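Local coordinates for PHD finger protein 14 (Danio rerio, PDB 7D86), which binds the tail of histone H3, preferentially in its unmodified form, and represses PDGFRA expression, thereby regulating mesenchymal cell proliferation, at residues Val116-Thr119 / Glu120-Ser124; Val159-Ala162 / Gln163-Gly166; Arg194-Lys197 / Arg198-Leu202. All blocks are in the same frame, centred on the assembly; numbering follows the deposited sequence.

In the fold
The three contacts follow one another along the PZP module (PHD finger, C2HC zinc finger, PHD finger), the part of PHF14 in this chain and the one needed for binding histone H3. Contact 1 (116-124) caps the short helix 120-123, between the zinc ligands Cys-98 and Cys-131; contact 2 (159-166) spans helix 159-164 of the second PHD finger, and contact 3 (194-202) lies on the C-terminal helix 191-204. The centres of contacts 1 and 2 are about 22 Å apart, and the two do not touch; contacts 1 and 3 lie on opposite sides of the chain's centre. Contacts 2 and 3, with centres about 10 Å apart, meet directly: Glu-165 forms a salt bridge with Arg-194, and Arg-164 packs on Tyr-201, fastening the C-terminal helix to the second PHD finger.

Contact 1: residues Val116-Thr119 / Glu120-Ser124; sequences VTLT and EMNYS
Thr-119 and Asn-122 form a capping box at the start of helix 120-123, each side chain receiving the other's backbone N-H. Thr-119 occupies the N-cap, and its OG1 accepts from Asn-122 N at 3.1 Å with an N-H···O angle of 169°. With chi1 at 66°, OG1 is tucked between the backbone N and the carbonyl carbon of its own residue, facing the first turn.

Followed outward, the Asn-122 side chain begins with CB 3.4 Å from Thr-119 O. Its CG lies anti to the carbonyl carbon (chi1 -62°), which turns the amide back toward the cap residue. At the tip, OD1 accepts from Thr-119 N at 2.9 Å in a nearly straight bond, with the donor tilted out of the amide carbonyl plane. The hydroxyl of Thr-119 adds a weak bond to the same oxygen, so OD1 is gripped twice by one residue, while the other branch of the amide, ND2, makes a weak hydrogen bond to Pro-103 O.

The first helical bond runs from Tyr-123 N to Thr-119 O. Beyond it, the phenol ring reaches back across Leu-118, the two side chains crossing at about a right angle: Leu-118 CB meets Tyr-123 CZ at 3.6 Å, and Leu-118 CD1 approaches Tyr-123 CE1. The chain of Met-121, bent at chi2 and chi3, brings CE to 3.7 Å from Thr-119 OG1.

The capped turn closes the loop that follows helix 96-101. Val-116 is tied to Glu-87 and Asp-89, at and just beyond strand 85-87, by backbone hydrogen bonds, Val-116 and Asn-122 both pack on Val-105, and Leu-118 touches Tyr-126, its own side chain lying about 8 Å from those of the zinc ligands Cys-75 and Cys-98.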
loop_
_atom_site.group_PDB
_atom_site.type_symbol
_atom_site.label_atom_id
_atom_site.label_comp_id
_atom_site.label_asym_id
_atom_site.label_seq_id
_atom_site.Cartn_x
_atom_site.Cartn_y
_atom_site.Cartn_z
ATOM N N VAL A 116 12.378 -4.908 -3.478
ATOM C CA VAL A 116 12.194 -3.473 -3.629
ATOM C C VAL A 116 13.539 -2.783 -3.478
ATOM O O VAL A 116 14.286 -3.045 -2.527
ATOM C CB VAL A 116 11.181 -2.957 -2.597
ATOM C CG1 VAL A 116 10.936 -1.459 -2.803
ATOM C CG2 VAL A 116 9.884 -3.744 -2.691
ATOM N N THR A 117 13.863 -1.904 -4.419
ATOM C CA THR A 117 15.102 -1.135 -4.383
ATOM C C THR A 117 14.774 0.300 -4.003
ATOM O O THR A 117 14.037 0.984 -4.722
ATOM C CB THR A 117 15.830 -1.170 -5.727
ATOM O OG1 THR A 117 16.116 -2.524 -6.096
ATOM C CG2 THR A 117 17.138 -0.394 -5.634
ATOM N N LEU A 118 15.314 0.746 -2.874
ATOM C CA LEU A 118 15.207 2.131 -2.443
ATOM C C LEU A 118 16.512 2.856 -2.749
ATOM O O LEU A 118 17.602 2.316 -2.536
ATOM C CB LEU A 118 14.893 2.215 -0.950
ATOM C CG LEU A 118 13.688 1.390 -0.485
ATOM C CD1 LEU A 118 13.399 1.627 0.988
ATOM C CD2 LEU A 118 12.463 1.702 -1.330
ATOM N N THR A 119 16.393 4.080 -3.242
ATOM C CA THR A 119 17.528 4.877 -3.675
ATOM C C THR A 119 17.945 5.864 -2.595
ATOM O O THR A 119 17.237 6.088 -1.612
ATOM C CB THR A 119 17.173 5.636 -4.949
ATOM O OG1 THR A 119 16.153 6.590 -4.638
ATOM C CG2 THR A 119 16.655 4.675 -6.002
ATOM N N GLU A 120 19.120 6.463 -2.799
ATOM C CA GLU A 120 19.534 7.580 -1.961
ATOM C C GLU A 120 18.453 8.645 -1.901
ATOM O O GLU A 120 18.221 9.243 -0.847
ATOM C CB GLU A 120 20.827 8.200 -2.488
ATOM C CG GLU A 120 22.027 7.301 -2.486
ATOM C CD GLU A 120 23.310 8.089 -2.655
ATOM O OE1 GLU A 120 23.578 8.969 -1.810
ATOM O OE2 GLU A 120 24.035 7.843 -3.640
ATOM N N MET A 121 17.795 8.904 -3.037
ATOM C CA MET A 121 16.738 9.908 -3.073
ATOM C C MET A 121 15.597 9.527 -2.138
ATOM O O MET A 121 15.126 10.355 -1.352
ATOM C CB MET A 121 16.244 10.097 -4.517
ATOM C CG MET A 121 17.283 10.697 -5.475
ATOM S SD MET A 121 18.596 9.597 -6.085
ATOM C CE MET A 121 17.729 8.575 -7.280
ATOM N N ASN A 122 15.150 8.266 -2.202
ATOM C CA ASN A 122 14.123 7.779 -1.283
ATOM C C ASN A 122 14.552 7.963 0.166
ATOM O O ASN A 122 13.789 8.479 0.993
ATOM C CB ASN A 122 13.831 6.296 -1.539
ATOM C CG ASN A 122 13.285 6.025 -2.924
ATOM O OD1 ASN A 122 13.638 5.027 -3.554
ATOM N ND2 ASN A 122 12.410 6.901 -3.403
ATOM N N TYR A 123 15.769 7.517 0.491
ATOM C CA TYR A 123 16.246 7.546 1.870
ATOM C C TYR A 123 16.331 8.967 2.402
ATOM O O TYR A 123 16.087 9.210 3.588
ATOM C CB TYR A 123 17.617 6.880 1.958
ATOM C CG TYR A 123 17.611 5.391 1.758
ATOM C CD1 TYR A 123 16.608 4.599 2.309
ATOM C CD2 TYR A 123 18.627 4.765 1.039
ATOM C CE1 TYR A 123 16.613 3.225 2.145
ATOM C CE2 TYR A 123 18.642 3.391 0.868
ATOM C CZ TYR A 123 17.631 2.625 1.424
ATOM O OH TYR A 123 17.649 1.256 1.254
ATOM N N SER A 124 16.695 9.919 1.541
ATOM C CA SER A 124 16.806 11.310 1.953
ATOM C C SER A 124 15.454 11.951 2.229
ATOM O O SER A 124 15.416 13.067 2.759
ATOM C CB SER A 124 17.552 12.112 0.882
ATOM O OG SER A 124 16.778 12.203 -0.307
#

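Contact 2: residues Val159-Ala162 / Gln163-Gly166; sequences VTCA and QREG. With ZN (zinc ion), chain D.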
loop_
_atom_site.group_PDB
_atom_site.type_symbol
_atom_site.label_atom_id
_atom_site.label_comp_id
_atom_site.label_asym_id
_atom_site.label_seq_id
_atom_site.Cartn_x
_atom_site.Cartn_y
_atom_site.Cartn_z
ATOM N N VAL A 159 1.258 6.662 2.728
ATOM C CA VAL A 159 0.473 5.891 1.767
ATOM C C VAL A 159 -0.589 5.066 2.480
ATOM O O VAL A 159 -1.738 4.990 2.034
ATOM C CB VAL A 159 1.387 5.000 0.909
ATOM C CG1 VAL A 159 0.542 4.133 -0.025
ATOM C CG2 VAL A 159 2.373 5.862 0.126
ATOM N N THR A 160 -0.223 4.428 3.597
ATOM C CA THR A 160 -1.176 3.572 4.297
ATOM C C THR A 160 -2.213 4.377 5.068
ATOM O O THR A 160 -3.341 3.904 5.259
ATOM C CB THR A 160 -0.439 2.616 5.236
ATOM O OG1 THR A 160 0.516 3.346 6.019
ATOM C CG2 THR A 160 0.290 1.546 4.426
ATOM N N CYS A 161 -1.854 5.580 5.519
ATOM C CA CYS A 161 -2.841 6.459 6.130
ATOM C C CYS A 161 -3.865 6.912 5.099
ATOM O O CYS A 161 -5.071 6.927 5.372
ATOM C CB CYS A 161 -2.145 7.655 6.787
ATOM S SG CYS A 161 -1.157 7.240 8.277
ATOM N N ALA A 162 -3.400 7.259 3.895
ATOM C CA ALA A 162 -4.324 7.573 2.812
ATOM C C ALA A 162 -5.141 6.350 2.423
ATOM O O ALA A 162 -6.336 6.462 2.119
ATOM C CB ALA A 162 -3.551 8.121 1.604
ATOM N N GLN A 163 -4.519 5.167 2.432
ATOM C CA GLN A 163 -5.260 3.961 2.077
ATOM C C GLN A 163 -6.434 3.759 3.024
ATOM O O GLN A 163 -7.541 3.407 2.597
ATOM C CB GLN A 163 -4.334 2.737 2.104
ATOM C CG GLN A 163 -4.990 1.459 1.587
ATOM C CD GLN A 163 -4.143 0.215 1.807
ATOM O OE1 GLN A 163 -3.471 0.075 2.830
ATOM N NE2 GLN A 163 -4.175 -0.697 0.842
ATOM N N ARG A 164 -6.203 3.994 4.316
ATOM C CA ARG A 164 -7.237 3.806 5.327
ATOM C C ARG A 164 -8.410 4.744 5.092
ATOM O O ARG A 164 -9.566 4.383 5.343
ATOM C CB ARG A 164 -6.633 4.025 6.717
ATOM C CG ARG A 164 -7.600 3.932 7.870
ATOM C CD ARG A 164 -6.961 4.415 9.168
ATOM N NE ARG A 164 -6.916 5.875 9.215
ATOM C CZ ARG A 164 -5.799 6.595 9.266
ATOM N NH1 ARG A 164 -4.619 5.994 9.303
ATOM N NH2 ARG A 164 -5.867 7.921 9.296
ATOM N N GLU A 165 -8.132 5.948 4.618
ATOM C CA GLU A 165 -9.182 6.930 4.366
ATOM C C GLU A 165 -9.812 6.789 2.982
ATOM O O GLU A 165 -10.656 7.624 2.613
ATOM C CB GLU A 165 -8.615 8.341 4.548
ATOM C CG GLU A 165 -8.252 8.682 5.988
ATOM C CD GLU A 165 -9.473 8.753 6.894
ATOM O OE1 GLU A 165 -10.590 8.989 6.385
ATOM O OE2 GLU A 165 -9.322 8.565 8.119
ATOM N N GLY A 166 -9.432 5.766 2.218
ATOM C CA GLY A 166 -10.036 5.521 0.921
ATOM C C GLY A 166 -9.534 6.444 -0.172
ATOM O O GLY A 166 -10.266 6.726 -1.127
HETATM ZN ZN ZN D . 0.378 8.903 8.755
HETATM O O HOH W 1 -3.346 3.429 8.663
#
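Cys-161 and Arg-164 meet one turn apart, where helix 159-164 carries a zinc ligand. The metal bond comes first: Cys-161 SG binds the zinc ion at 2.3 Å, and Cys-131, Cys-134 and His-158 complete the site in the second PHD finger.

Polar contacts centre on Arg-164. Its chain leaves with CG anti to the backbone N (chi1 177°) and bends at chi3, folding the guanidinium back so that one face lies over Cys-161 O and NH1 stands 3.8 Å from Cys-161 SG. A water in the guanidinium plane accepts from Arg-164 NH1 at 2.9 Å and donates weakly to Thr-160 O. Outside the helix, NH2 donates to Leu-133 O, and NH1 forms a salt bridge with Glu-135.

Backbone bonds join Gln-163 N to Val-159 O and Arg-164 N to Thr-160 O. Farther on, Glu-165 N divides weakly between Cys-161 O and Ala-162 O, and Gly-166 ends the helix in a Schellman motif with positive phi.

Because Glu-135 pairs with the guanidinium, any effect of its charge on the nearby thiolate is probably modest; its bonds chiefly fasten the helix to the segment bearing Cys-131 and Cys-134.

Contact 3: residues Arg194-Lys197 / Arg198-Leu202; sequences RKWK and RKNYL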
loop_
_atom_site.group_PDB
_atom_site.type_symbol
_atom_site.label_atom_id
_atom_site.label_comp_id
_atom_site.label_asym_id
_atom_site.label_seq_id
_atom_site.Cartn_x
_atom_site.Cartn_y
_atom_site.Cartn_z
ATOM N N ARG A 194 -14.039 6.826 -2.319
ATOM C CA ARG A 194 -13.671 6.821 -0.902
ATOM C C ARG A 194 -14.562 5.895 -0.096
ATOM O O ARG A 194 -14.086 5.165 0.781
ATOM C CB ARG A 194 -13.783 8.221 -0.301
ATOM C CG ARG A 194 -12.582 9.090 -0.410
ATOM C CD ARG A 194 -12.751 10.239 0.560
ATOM N NE ARG A 194 -12.333 9.849 1.899
ATOM C CZ ARG A 194 -12.709 10.462 3.014
ATOM N NH1 ARG A 194 -12.257 10.035 4.180
ATOM N NH2 ARG A 194 -13.549 11.490 2.965
ATOM N N LYS A 195 -15.866 5.936 -0.362
ATOM C CA LYS A 195 -16.817 5.231 0.488
ATOM C C LYS A 195 -16.580 3.721 0.455
ATOM O O LYS A 195 -16.473 3.075 1.503
ATOM C CB LYS A 195 -18.242 5.589 0.066
ATOM C CG LYS A 195 -18.823 6.726 0.894
ATOM C CD LYS A 195 -20.293 6.966 0.596
ATOM C CE LYS A 195 -20.464 7.693 -0.718
ATOM N NZ LYS A 195 -21.611 8.659 -0.694
ATOM N N TRP A 196 -16.489 3.132 -0.737
ATOM C CA TRP A 196 -16.329 1.679 -0.757
ATOM C C TRP A 196 -14.905 1.267 -0.397
ATOM O O TRP A 196 -14.701 0.174 0.148
ATOM C CB TRP A 196 -16.760 1.085 -2.104
ATOM C CG TRP A 196 -15.902 1.427 -3.295
ATOM C CD1 TRP A 196 -16.160 2.368 -4.247
ATOM C CD2 TRP A 196 -14.669 0.798 -3.674
ATOM N NE1 TRP A 196 -15.159 2.369 -5.193
ATOM C CE2 TRP A 196 -14.231 1.416 -4.862
ATOM C CE3 TRP A 196 -13.894 -0.227 -3.122
ATOM C CZ2 TRP A 196 -13.052 1.049 -5.503
ATOM C CZ3 TRP A 196 -12.728 -0.592 -3.758
ATOM C CH2 TRP A 196 -12.313 0.048 -4.936
ATOM N N LYS A 197 -13.912 2.130 -0.637
ATOM C CA LYS A 197 -12.555 1.793 -0.208
ATOM C C LYS A 197 -12.421 1.847 1.309
ATOM O O LYS A 197 -11.794 0.970 1.914
ATOM C CB LYS A 197 -11.530 2.717 -0.865
ATOM C CG LYS A 197 -11.382 2.486 -2.352
ATOM C CD LYS A 197 -10.627 3.644 -3.000
ATOM C CE LYS A 197 -10.456 3.397 -4.489
ATOM N NZ LYS A 197 -9.920 4.598 -5.189
ATOM N N ARG A 198 -12.980 2.884 1.945
ATOM C CA ARG A 198 -12.946 2.932 3.404
ATOM C C ARG A 198 -13.666 1.728 4.001
ATOM O O ARG A 198 -13.208 1.141 4.991
ATOM C CB ARG A 198 -13.579 4.227 3.911
ATOM C CG ARG A 198 -12.763 5.466 3.650
ATOM C CD ARG A 198 -13.481 6.714 4.139
ATOM N NE ARG A 198 -13.493 6.811 5.596
ATOM C CZ ARG A 198 -14.212 7.695 6.280
ATOM N NH1 ARG A 198 -14.989 8.555 5.642
ATOM N NH2 ARG A 198 -14.161 7.713 7.605
ATOM N N LYS A 199 -14.787 1.337 3.392
ATOM C CA LYS A 199 -15.536 0.181 3.873
ATOM C C LYS A 199 -14.713 -1.098 3.747
ATOM O O LYS A 199 -14.649 -1.905 4.681
ATOM C CB LYS A 199 -16.857 0.063 3.108
ATOM C CG LYS A 199 -17.675 -1.162 3.483
ATOM C CD LYS A 199 -18.989 -1.222 2.721
ATOM C CE LYS A 199 -19.778 -2.475 3.072
ATOM N NZ LYS A 199 -20.207 -2.501 4.498
ATOM N N ASN A 200 -14.060 -1.295 2.601
ATOM C CA ASN A 200 -13.279 -2.514 2.412
ATOM C C ASN A 200 -12.031 -2.526 3.283
ATOM O O ASN A 200 -11.625 -3.590 3.763
ATOM C CB ASN A 200 -12.904 -2.688 0.939
ATOM C CG ASN A 200 -14.051 -3.217 0.111
ATOM O OD1 ASN A 200 -15.163 -3.376 0.611
ATOM N ND2 ASN A 200 -13.793 -3.490 -1.159
ATOM N N TYR A 201 -11.415 -1.365 3.507
ATOM C CA TYR A 201 -10.302 -1.306 4.447
ATOM C C TYR A 201 -10.736 -1.767 5.834
ATOM O O TYR A 201 -10.049 -2.565 6.480
ATOM C CB TYR A 201 -9.728 0.110 4.504
ATOM C CG TYR A 201 -8.481 0.199 5.355
ATOM C CD1 TYR A 201 -7.227 -0.002 4.799
ATOM C CD2 TYR A 201 -8.559 0.477 6.714
ATOM C CE1 TYR A 201 -6.080 0.078 5.569
ATOM C CE2 TYR A 201 -7.422 0.552 7.496
ATOM C CZ TYR A 201 -6.185 0.353 6.919
ATOM O OH TYR A 201 -5.057 0.434 7.696
ATOM N N LEU A 202 -11.881 -1.273 6.311
ATOM C CA LEU A 202 -12.364 -1.673 7.629
ATOM C C LEU A 202 -12.635 -3.170 7.694
ATOM O O LEU A 202 -12.368 -3.813 8.715
ATOM C CB LEU A 202 -13.624 -0.890 7.986
ATOM C CG LEU A 202 -13.353 0.587 8.278
ATOM C CD1 LEU A 202 -14.651 1.382 8.310
ATOM C CD2 LEU A 202 -12.595 0.729 9.596
#
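Four successive i to i+4 backbone bonds, from Arg-198 N to Arg-194 O at 2.8 Å through Tyr-201 N to Lys-197 O at 2.9 Å, run through the middle of helix 191-204.

Arg-194 and Arg-198 extend side by side from adjacent turns and point the same way. Both chains bend at chi3, and their guanidinium planes come within 3° of parallel. The overlap is partial: Arg-194 NH1 lies over one face of the Arg-198 guanidinium and is 3.4 Å from Arg-198 NH1, while Arg-198 CD touches Arg-194 NH1 at 3.5 Å. A carboxylate from outside this helix, that of Glu-165 just past helix 159-164, probably offsets part of the charge; its OE1 makes a salt bridge with Arg-194 NH1 and a longer, weak ion pair with Arg-198 NE. Nearer the backbone, Arg-198 CG rests against Arg-194 O at 3.2 Å.

This helix follows His-188, the last zinc ligand of the second PHD finger, and packs against helix 159-164 and strand 168-170. Tyr-201 lies against Gln-163 and Arg-164 of the former, and the extended chain of Lys-197 carries NZ to the latter, where it donates a hydrogen bond to Leu-168 O.

Trp-196 and Asn-200 meet on another part of the helix surface. With CG between its backbone N and carbonyl carbon (chi1 68°), the indole presents its edge to the asparagine; Asn-200 ND2 sits near the ring plane, 3.8 Å from Trp-196 CE3. The ring and amide planes are inclined at 68°. Lys-197 CG packs over one indole face, 3.5 Å above the plane and toward the rim, and Trp-196 NE1 is held by Asp-193 OD1. Asn-200 ND2 donates in turn to Leu-16 O, next to the zinc ligand Cys-15, linking this turn to the first PHD finger.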